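Long-range contacts in ALDH21) (PDB 5N5S), which probably catalyses the NADP+-dependent, non-phosphorylating oxidation of D-glyceraldehyde 3-phosphate to 3-phosphoglycerate: residues B[137-142]-B[191-196]; B[261-266]-B[282-287]. All coordinates share one frame; numbering follows the deposited sequence.

Contact 1 (B[137-142]-B[191-196]). With NAP (NADP nicotinamide-adenine-dinucleotide phosphate), chain G.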
# COMPACT_ATOMS: atom_id res chain seq x y z
N VAL B 137 29.04 12.90 -2.50
CA VAL B 137 28.90 12.50 -3.90
C VAL B 137 28.25 11.10 -3.96
O VAL B 137 27.33 10.89 -4.75
CB VAL B 137 30.21 12.59 -4.73
CG1 VAL B 137 29.92 12.42 -6.22
CG2 VAL B 137 30.93 13.92 -4.49
N THR B 138 28.69 10.18 -3.07
CA THR B 138 28.15 8.81 -2.95
C THR B 138 26.65 8.85 -2.57
O THR B 138 25.86 8.10 -3.14
CB THR B 138 29.01 7.99 -1.96
OG1 THR B 138 30.36 7.95 -2.44
CG2 THR B 138 28.50 6.54 -1.79
N ARG B 139 26.29 9.75 -1.62
CA ARG B 139 24.93 10.00 -1.13
C ARG B 139 24.04 10.53 -2.26
O ARG B 139 22.87 10.15 -2.35
CB ARG B 139 24.97 11.04 0.00
CG ARG B 139 25.24 10.47 1.38
CD ARG B 139 24.01 10.56 2.26
NE ARG B 139 24.07 11.67 3.22
CZ ARG B 139 23.03 12.10 3.92
NH1 ARG B 139 23.18 13.11 4.78
NH2 ARG B 139 21.84 11.54 3.78
N THR B 140 24.60 11.41 -3.12
CA THR B 140 23.93 12.03 -4.27
C THR B 140 23.64 10.98 -5.34
O THR B 140 22.55 10.99 -5.92
CB THR B 140 24.74 13.24 -4.78
OG1 THR B 140 24.92 14.16 -3.71
CG2 THR B 140 24.08 13.95 -5.95
N ILE B 141 24.60 10.06 -5.58
CA ILE B 141 24.46 8.95 -6.53
C ILE B 141 23.27 8.06 -6.12
O ILE B 141 22.42 7.75 -6.96
CB ILE B 141 25.80 8.17 -6.70
CG1 ILE B 141 26.83 9.02 -7.49
CG2 ILE B 141 25.59 6.80 -7.38
CD1 ILE B 141 28.32 8.61 -7.33
N ASP B 142 23.17 7.74 -4.81
CA ASP B 142 22.08 6.95 -4.24
C ASP B 142 20.73 7.67 -4.37
O ASP B 142 19.73 7.01 -4.65
CB ASP B 142 22.37 6.58 -2.77
CG ASP B 142 23.52 5.62 -2.54
OD1 ASP B 142 23.83 4.82 -3.46
OD2 ASP B 142 24.10 5.63 -1.43
N PRO B 191 25.87 21.34 -0.71
CA PRO B 191 25.47 21.96 -1.98
C PRO B 191 25.14 21.00 -3.11
O PRO B 191 24.71 21.46 -4.17
CB PRO B 191 26.65 22.88 -2.32
CG PRO B 191 27.79 22.36 -1.59
CD PRO B 191 27.31 21.55 -0.43
N LEU B 192 25.33 19.70 -2.91
CA LEU B 192 25.03 18.72 -3.94
C LEU B 192 23.87 17.82 -3.53
O LEU B 192 22.88 17.75 -4.25
CB LEU B 192 26.28 17.91 -4.31
CG LEU B 192 26.17 16.95 -5.49
CD1 LEU B 192 26.05 17.69 -6.82
CD2 LEU B 192 27.34 15.99 -5.51
N ASN B 193 23.99 17.14 -2.38
CA ASN B 193 22.98 16.21 -1.88
C ASN B 193 21.62 16.85 -1.61
O ASN B 193 20.61 16.25 -1.93
CB ASN B 193 23.48 15.42 -0.67
CG ASN B 193 22.67 14.19 -0.32
OD1 ASN B 193 22.50 13.28 -1.13
ND2 ASN B 193 22.19 14.12 0.90
N LEU B 194 21.60 18.09 -1.06
CA LEU B 194 20.33 18.78 -0.76
C LEU B 194 19.65 19.35 -2.01
O LEU B 194 18.43 19.50 -2.02
CB LEU B 194 20.48 19.82 0.34
CG LEU B 194 20.77 19.22 1.71
CD1 LEU B 194 21.28 20.26 2.64
CD2 LEU B 194 19.56 18.50 2.30
N VAL B 195 20.43 19.59 -3.08
CA VAL B 195 19.93 20.01 -4.39
C VAL B 195 19.31 18.73 -5.03
O VAL B 195 18.20 18.78 -5.56
CB VAL B 195 21.06 20.62 -5.24
CG1 VAL B 195 20.67 20.71 -6.71
CG2 VAL B 195 21.47 21.99 -4.70
N ALA B 196 20.04 17.58 -4.93
CA ALA B 196 19.62 16.26 -5.41
C ALA B 196 18.26 15.84 -4.81
O ALA B 196 17.40 15.34 -5.52
CB ALA B 196 20.67 15.21 -5.07
PA NAP G . 20.07 30.36 4.65
O1A NAP G . 18.71 30.61 5.19
O2A NAP G . 21.06 31.50 4.91
O5B NAP G . 20.05 30.23 3.06
C5B NAP G . 19.52 29.14 2.28
C4B NAP G . 19.22 29.66 0.89
O4B NAP G . 18.20 30.68 0.95
C3B NAP G . 20.39 30.28 0.12
O3B NAP G . 20.35 29.85 -1.24
C2B NAP G . 20.13 31.78 0.25
O2B NAP G . 20.78 32.63 -0.71
C1B NAP G . 18.61 31.80 0.20
N9A NAP G . 17.85 32.97 0.65
C8A NAP G . 18.01 33.67 1.82
N7A NAP G . 17.14 34.63 1.99
C5A NAP G . 16.35 34.57 0.85
C6A NAP G . 15.22 35.31 0.42
N6A NAP G . 14.66 36.28 1.14
N1A NAP G . 14.66 34.98 -0.77
C2A NAP G . 15.20 33.98 -1.48
N3A NAP G . 16.25 33.21 -1.18
C4A NAP G . 16.78 33.55 0.01
O3 NAP G . 20.87 29.05 5.09
PN NAP G . 22.37 28.52 4.93
O1N NAP G . 23.27 29.36 5.75
O2N NAP G . 22.67 28.35 3.49
O5D NAP G . 22.23 27.09 5.62
C5D NAP G . 22.21 26.94 7.07
C4D NAP G . 20.83 26.60 7.59
O4D NAP G . 20.24 25.55 6.79
C3D NAP G . 20.80 26.06 9.01
O3D NAP G . 19.70 26.57 9.76
C2D NAP G . 20.68 24.55 8.76
O2D NAP G . 20.17 23.78 9.84
C1D NAP G . 19.64 24.57 7.60
N1N NAP G . 19.66 23.24 6.85
C2N NAP G . 18.51 22.42 6.85
C3N NAP G . 18.60 21.16 6.27
C7N NAP G . 17.50 20.11 6.30
O7N NAP G . 17.62 19.07 5.62
N7N NAP G . 16.41 20.36 7.04
C4N NAP G . 19.81 20.77 5.70
C5N NAP G . 20.91 21.61 5.72
C6N NAP G . 20.81 22.84 6.29
P2B NAP G . 22.29 33.16 -0.63
O1X NAP G . 23.17 32.41 0.34
O2X NAP G . 22.18 34.67 -0.32
O3X NAP G . 22.69 32.96 -2.09

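Contact 2 (B[261-266]-B[282-287]). With NAP (NADP nicotinamide-adenine-dinucleotide phosphate), chain G.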
# COMPACT_ATOMS: atom_id res chain seq x y z
N LEU B 261 6.95 25.63 -3.77
CA LEU B 261 8.21 26.19 -3.29
C LEU B 261 8.80 25.15 -2.32
O LEU B 261 8.16 24.78 -1.33
CB LEU B 261 8.02 27.56 -2.59
CG LEU B 261 9.19 28.06 -1.71
CD1 LEU B 261 10.44 28.39 -2.54
CD2 LEU B 261 8.77 29.26 -0.89
N THR B 262 9.99 24.67 -2.63
CA THR B 262 10.70 23.74 -1.75
C THR B 262 11.98 24.43 -1.30
O THR B 262 12.84 24.77 -2.11
CB THR B 262 10.83 22.31 -2.34
OG1 THR B 262 11.58 21.49 -1.43
CG2 THR B 262 11.43 22.26 -3.74
N PHE B 263 12.05 24.72 0.00
CA PHE B 263 13.16 25.41 0.62
C PHE B 263 13.90 24.58 1.65
O PHE B 263 13.28 23.95 2.51
CB PHE B 263 12.67 26.73 1.25
CG PHE B 263 13.69 27.52 2.04
CD1 PHE B 263 14.52 28.45 1.42
CD2 PHE B 263 13.81 27.35 3.42
CE1 PHE B 263 15.45 29.19 2.15
CE2 PHE B 263 14.76 28.09 4.15
CZ PHE B 263 15.56 29.00 3.51
N THR B 264 15.23 24.65 1.60
CA THR B 264 16.16 24.04 2.56
C THR B 264 17.09 25.16 2.99
O THR B 264 17.78 25.76 2.16
CB THR B 264 16.84 22.78 2.00
OG1 THR B 264 15.84 21.83 1.63
CG2 THR B 264 17.75 22.12 3.01
N GLY B 265 17.04 25.49 4.28
CA GLY B 265 17.84 26.57 4.84
C GLY B 265 17.44 26.92 6.26
O GLY B 265 16.84 26.09 6.94
N SER B 266 17.83 28.13 6.73
CA SER B 266 17.58 28.58 8.10
C SER B 266 16.10 28.81 8.39
O SER B 266 15.36 29.24 7.50
CB SER B 266 18.38 29.84 8.42
OG SER B 266 17.84 30.97 7.76
N VAL B 282 4.04 24.55 -0.07
CA VAL B 282 5.34 24.82 0.53
C VAL B 282 5.89 23.56 1.24
O VAL B 282 5.13 22.81 1.86
CB VAL B 282 5.21 26.07 1.45
CG1 VAL B 282 6.09 26.01 2.69
CG2 VAL B 282 5.45 27.36 0.67
N VAL B 283 7.21 23.34 1.08
CA VAL B 283 8.02 22.30 1.72
C VAL B 283 9.13 23.08 2.42
O VAL B 283 9.80 23.89 1.77
CB VAL B 283 8.58 21.26 0.71
CG1 VAL B 283 9.51 20.26 1.40
CG2 VAL B 283 7.46 20.53 -0.02
N MET B 284 9.29 22.88 3.74
CA MET B 284 10.28 23.57 4.58
C MET B 284 11.22 22.62 5.30
O MET B 284 10.81 21.93 6.23
CB MET B 284 9.61 24.53 5.58
CG MET B 284 8.99 25.75 4.95
SD MET B 284 10.24 26.90 4.37
CE MET B 284 9.41 27.60 2.94
N GLU B 285 12.49 22.60 4.89
CA GLU B 285 13.55 21.81 5.52
C GLU B 285 14.45 22.81 6.23
O GLU B 285 15.30 23.44 5.59
CB GLU B 285 14.32 20.98 4.46
CG GLU B 285 13.56 19.76 3.95
CD GLU B 285 13.32 18.64 4.95
OE1 GLU B 285 12.31 17.91 4.80
OE2 GLU B 285 14.11 18.50 5.91
N LEU B 286 14.22 23.04 7.53
CA LEU B 286 14.93 24.08 8.29
C LEU B 286 15.91 23.52 9.34
O LEU B 286 16.27 22.35 9.27
CB LEU B 286 13.93 25.09 8.89
CG LEU B 286 12.75 25.46 7.96
CD1 LEU B 286 11.62 26.01 8.72
CD2 LEU B 286 13.16 26.42 6.88
N GLY B 287 16.37 24.38 10.26
CA GLY B 287 17.36 24.05 11.27
C GLY B 287 16.95 23.08 12.36
O GLY B 287 15.80 22.65 12.44
PA NAP G . 20.07 30.36 4.65
O1A NAP G . 18.71 30.61 5.19
O2A NAP G . 21.06 31.50 4.91
O5B NAP G . 20.05 30.23 3.06
C5B NAP G . 19.52 29.14 2.28
C4B NAP G . 19.22 29.66 0.89
O4B NAP G . 18.20 30.68 0.95
C3B NAP G . 20.39 30.28 0.12
O3B NAP G . 20.35 29.85 -1.24
C2B NAP G . 20.13 31.78 0.25
O2B NAP G . 20.78 32.63 -0.71
C1B NAP G . 18.61 31.80 0.20
N9A NAP G . 17.85 32.97 0.65
C8A NAP G . 18.01 33.67 1.82
N7A NAP G . 17.14 34.63 1.99
C5A NAP G . 16.35 34.57 0.85
C6A NAP G . 15.22 35.31 0.42
N6A NAP G . 14.66 36.28 1.14
N1A NAP G . 14.66 34.98 -0.77
C2A NAP G . 15.20 33.98 -1.48
N3A NAP G . 16.25 33.21 -1.18
C4A NAP G . 16.78 33.55 0.01
O3 NAP G . 20.87 29.05 5.09
PN NAP G . 22.37 28.52 4.93
O1N NAP G . 23.27 29.36 5.75
O2N NAP G . 22.67 28.35 3.49
O5D NAP G . 22.23 27.09 5.62
C5D NAP G . 22.21 26.94 7.07
C4D NAP G . 20.83 26.60 7.59
O4D NAP G . 20.24 25.55 6.79
C3D NAP G . 20.80 26.06 9.01
O3D NAP G . 19.70 26.57 9.76
C2D NAP G . 20.68 24.55 8.76
O2D NAP G . 20.17 23.78 9.84
C1D NAP G . 19.64 24.57 7.60
N1N NAP G . 19.66 23.24 6.85
C2N NAP G . 18.51 22.42 6.85
C3N NAP G . 18.60 21.16 6.27
C7N NAP G . 17.50 20.11 6.30
O7N NAP G . 17.62 19.07 5.62
N7N NAP G . 16.41 20.36 7.04
C4N NAP G . 19.81 20.77 5.70
C5N NAP G . 20.91 21.61 5.72
C6N NAP G . 20.81 22.84 6.29
P2B NAP G . 22.29 33.16 -0.63
O1X NAP G . 23.17 32.41 0.34
O2X NAP G . 22.18 34.67 -0.32
O3X NAP G . 22.69 32.96 -2.09

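Contact 1 (B[137-142]-B[191-196])
T140 pushes its two branches into the N-terminal end of helix 193-205, and L192 meets it at about a right angle. The methyl CG2 of T140 reaches across to L192, 3.7 Å from its CG, and equally to A196, 3.7 Å from its CB; small alanine lets the methyl come close. The hydroxyl branch also faces this segment: OG1 of T140 lies 3.4 Å from CA of N193, but its hydrogen bond goes back to the carbonyl O of E136, one turn earlier. Threonine suits the place because it offers a methyl to the neighbouring helix and still settles its buried hydroxyl locally. CD2 of L192 also meets CG2 of V137 at 4.3 Å, a looser apolar contact; branched leucine serves both partners. This is helix-to-helix packing in the aldehyde dehydrogenase fold, joining the long helix 130-151 to the start of the helix that follows strand 182-185 of the coenzyme-binding sheet. A second tie comes from E136 of the same helix 130-151, whose OE2 accepts hydrogen bonds from the backbone N atoms of L192 and N193. With CG trans to the backbone N (chi1 -164°), the short amide side chain of N193 reaches over one face of the R139 guanidinium; the two side chains cross at about a right angle, their planes 45° apart. R139, a succinate-binding residue, bends at chi2 and chi3 and forms a salt bridge with D477. On another side of helix 193-205, the branched end of L194 turns to the coenzyme, CD1 lying 3.4 Å from C5N of the NADP nicotinamide ring.

Contact 2 (B[261-266]-B[282-287])
T264 and E285 stand side by side on one face of the sheet, OG1 of T264 3.3 Å from CB of E285, and both meet the nicotinamide end of NADP. CG2 of T264 lies 3.5 Å from ring atom C3N, a compact methyl fitted against the ring. E285, predicted to be an active-site residue, accepts through OE2 a hydrogen bond of 3.2 Å from N7N of the carboxamide, which also donates to the carbonyl O of L286. S266 holds the diphosphate, its backbone N and its OG both bonded to O1A. Just before it G265 has phi 170°, where a side chain would run into the F263 ring. That ring, on the other face with M284, receives CD2 of L286 in plane at its edge, 3.6 Å from CE2, while M284 makes an oblique Met-aromatic contact with SD 3.7 Å from CD2 of F263. The backbone bonds of the two parallel strands hold these residues in register: V283 N to L261 O, F263 N to V283 O (179° at the hydrogen), E285 N to F263 O at 2.8 Å, and G265 N to E285 O. Further out, the hydroxyls of T262 and T264 share K198 NZ. The two strands and the intervening helix 267-276 form a beta-alpha-beta unit of the Rossmann-type sheet: that helix packs on L261, F263 and L286, strand 182-185 lies beside 260-264, and strand 488-489 runs antiparallel along 281-285.

How the contacts relate
After an N-terminal run of strands and three helices, the chain forms helix 130-151, then passes through strands 156-160, 170-178 and 182-185 before contact 1 closes a loop of 48 intervening residues at the start of helix 193-205. Only afterwards does contact 2 open, closing a much shorter loop of 15 residues that is mostly helix 267-276. The loops thus follow in series, neither nesting nor crossing. The centres of the two contacts lie about 17 Å apart, yet they touch directly where CD1 of L194 packs on CG2 of T264 at 4.0 Å. Contact 1 ties a preceding helix to the coenzyme domain, contact 2 joins two of its strands, and NADP touches both.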